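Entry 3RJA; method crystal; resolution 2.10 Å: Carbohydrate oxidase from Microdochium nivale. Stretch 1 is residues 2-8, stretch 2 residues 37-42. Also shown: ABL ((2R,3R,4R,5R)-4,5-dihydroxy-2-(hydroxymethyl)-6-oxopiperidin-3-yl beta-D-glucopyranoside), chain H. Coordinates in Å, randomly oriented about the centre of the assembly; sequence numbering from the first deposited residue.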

# COMPACT_ATOMS: atom_id res chain seq x y z
N ALA A 2 2.22 -5.70 -34.76
CA ALA A 2 0.77 -5.53 -34.74
C ALA A 2 0.28 -4.59 -33.60
O ALA A 2 -0.55 -3.72 -33.85
N ILE A 3 0.78 -4.79 -32.36
CA ILE A 3 0.34 -3.99 -31.20
C ILE A 3 0.77 -2.53 -31.34
O ILE A 3 -0.02 -1.62 -31.06
N GLU A 4 2.01 -2.29 -31.77
CA GLU A 4 2.47 -0.92 -32.01
C GLU A 4 1.54 -0.23 -33.05
O GLU A 4 1.05 0.87 -32.84
N ALA A 5 1.31 -0.91 -34.16
CA ALA A 5 0.46 -0.38 -35.24
C ALA A 5 -0.93 -0.06 -34.69
O ALA A 5 -1.47 1.00 -34.96
N CYS A 6 -1.47 -0.98 -33.89
CA CYS A 6 -2.81 -0.80 -33.32
C CYS A 6 -2.89 0.43 -32.43
O CYS A 6 -3.84 1.19 -32.51
N LEU A 7 -1.89 0.60 -31.56
CA LEU A 7 -1.88 1.72 -30.65
C LEU A 7 -1.69 3.04 -31.42
O LEU A 7 -2.35 4.04 -31.13
N SER A 8 -0.79 3.03 -32.40
CA SER A 8 -0.51 4.24 -33.17
C SER A 8 -1.72 4.68 -34.02
O SER A 8 -2.00 5.86 -34.10
N PRO A 37 7.36 -5.93 -21.23
CA PRO A 37 6.02 -5.86 -21.83
C PRO A 37 6.14 -6.01 -23.33
O PRO A 37 7.20 -5.73 -23.90
N THR A 38 5.08 -6.49 -23.99
CA THR A 38 5.16 -6.48 -25.45
C THR A 38 5.22 -5.05 -26.01
O THR A 38 5.86 -4.80 -27.04
N ALA A 39 4.54 -4.12 -25.33
CA ALA A 39 4.57 -2.72 -25.69
C ALA A 39 4.16 -1.88 -24.50
O ALA A 39 3.45 -2.36 -23.63
N ILE A 40 4.62 -0.62 -24.47
CA ILE A 40 4.22 0.32 -23.43
C ILE A 40 3.44 1.49 -24.04
O ILE A 40 4.01 2.26 -24.83
N ALA A 41 2.15 1.61 -23.67
CA ALA A 41 1.28 2.73 -24.03
C ALA A 41 1.38 3.80 -22.95
O ALA A 41 0.94 3.58 -21.80
N GLN A 42 1.99 4.93 -23.29
CA GLN A 42 2.21 6.01 -22.32
C GLN A 42 1.02 6.98 -22.47
O GLN A 42 1.08 7.93 -23.28

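The helix of residues 2-8 lies alongside the strand that includes residues 39-42, the two running in nearly the same direction, with 14° between their axes and a closest approach of 9.2 Å. No direct hydrogen bond joins them. The contact is small, burying 219 Å² in all, and rests on a few apolar side chains supplemented by a water at one end.

From the helix, Ile3 and Leu7 point toward the strand. They are one turn apart, and the hydrogen bond from Leu7 N to Ile3 O (2.9 Å) belongs to the regular helical pattern that sets them on the same face. From the strand, Ala39 and Ala41 point back toward the helix, while Ile40 between them points away, as strand alternation requires. The strand therefore offers two low methyl bumps, and the bulkier helix side chains reach across to meet them.

Ala39 is the centre of the fit. Its CB sits between the two helix side chains, 4.0 Å from Ile3 CG2 and 4.3 Å from Leu7 CD1, so that a single methyl occupies the shallow hollow between two branched residues. Ile3 adopts chi1 t and chi2 p; its CG2 methyl meets Ala39 and also lies 3.8 Å from Thr38 OG1, a contact of shape rather than a polar bond. Leu7, with chi1 m and chi2 t, extends CD1 toward the strand, where this methyl bridges the two alanines: Leu7 CD1 is 4.3 Å from Ala41 CB, matching its distance to Ala39. The small alanine side chains leave room for the longer helix residues, and the apolar groups mesh as a staggered row, Ile3, Ala39, Leu7 and Ala41.

Glu4 closes one flank. Its CA-to-CB bond points sideways, but chi1 m and chi2 p bend the chain so that its end comes nearer the strand, bringing OE2 to 4.1 Å from Ala39 CB and 3.6 Å from Thr38 O. The polar link here is made through water 1, which donates to Glu4 OE2 at 2.8 Å and to Thr38 O at 2.5 Å, and accepts from Thr38 OG1 at 2.8 Å. Thr38, with chi1 t, thus holds the water through both its carbonyl and its hydroxyl. Glu4 OE1 is hydrogen-bonded to a residue elsewhere in the structure.

Ala2, Ala5, Cys6 and Ser8 take no part in the packing, nor do Pro37 and Gln42. The ligand ABL lies near Gln42, beyond this interface.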

# COMPACT_ATOMS: atom_id res chain seq x y z
CB ALA A 2 0.11 -6.90 -34.66
CB ILE A 3 0.77 -4.62 -29.79
CG1 ILE A 3 0.28 -3.77 -28.62
CG2 ILE A 3 2.28 -4.90 -29.72
CD1 ILE A 3 -1.31 -3.75 -28.45
CB GLU A 4 3.91 -0.89 -32.52
CG GLU A 4 5.00 -1.34 -31.50
CD GLU A 4 5.09 -2.86 -31.32
OE1 GLU A 4 4.52 -3.60 -32.15
OE2 GLU A 4 5.75 -3.30 -30.36
CB ALA A 5 0.35 -1.40 -36.37
CB CYS A 6 -3.25 -2.03 -32.50
SG CYS A 6 -4.96 -1.91 -31.91
CB LEU A 7 -0.75 1.54 -29.61
CG LEU A 7 -1.00 0.44 -28.58
CD1 LEU A 7 0.29 0.10 -27.81
CD2 LEU A 7 -2.18 0.77 -27.63
CB SER A 8 0.73 4.05 -34.02
OG SER A 8 1.87 4.33 -33.23
CB PRO A 37 5.52 -4.46 -21.46
CG PRO A 37 6.48 -3.92 -20.48
CD PRO A 37 7.79 -4.66 -20.64
CB THR A 38 4.05 -7.30 -26.12
OG1 THR A 38 4.31 -7.32 -27.52
CG2 THR A 38 2.66 -6.72 -25.86
CB ALA A 39 3.62 -2.44 -26.91
CB ILE A 40 5.42 0.85 -22.65
CG1 ILE A 40 6.35 -0.29 -22.18
CG2 ILE A 40 4.95 1.69 -21.44
CD1 ILE A 40 7.57 0.23 -21.36
CB ALA A 41 -0.17 2.27 -24.15
CB GLN A 42 3.53 6.71 -22.59
CG GLN A 42 4.00 7.63 -21.45
CD GLN A 42 5.18 8.50 -21.85
OE1 GLN A 42 6.35 8.18 -21.56
NE2 GLN A 42 4.89 9.60 -22.51
C1A ABL H . 9.11 7.31 -25.98
O1A ABL H . 9.73 6.27 -25.66
C2A ABL H . 9.76 8.42 -26.81
O2A ABL H . 11.16 8.35 -26.55
C3A ABL H . 9.26 9.80 -26.37
O3A ABL H . 9.81 10.78 -27.27
C4A ABL H . 7.76 9.86 -26.43
O1 ABL H . 7.29 11.15 -26.00
C5A ABL H . 7.28 8.86 -25.34
N5 ABL H . 7.83 7.51 -25.59
C6A ABL H . 5.74 8.73 -25.40
O6A ABL H . 5.28 8.82 -26.73
C1 ABL H . 6.59 12.04 -26.90
C2 ABL H . 6.18 13.31 -26.13
O2 ABL H . 5.33 12.98 -25.02
C3 ABL H . 5.45 14.29 -27.04
O3 ABL H . 5.30 15.50 -26.33
C4 ABL H . 6.25 14.49 -28.37
O4 ABL H . 5.46 15.22 -29.30
C5 ABL H . 6.63 13.14 -28.99
O5 ABL H . 7.39 12.43 -28.00
C6 ABL H . 7.38 13.23 -30.33
O6 ABL H . 8.55 14.01 -30.31
O HOH W 1 5.86 -5.88 -29.32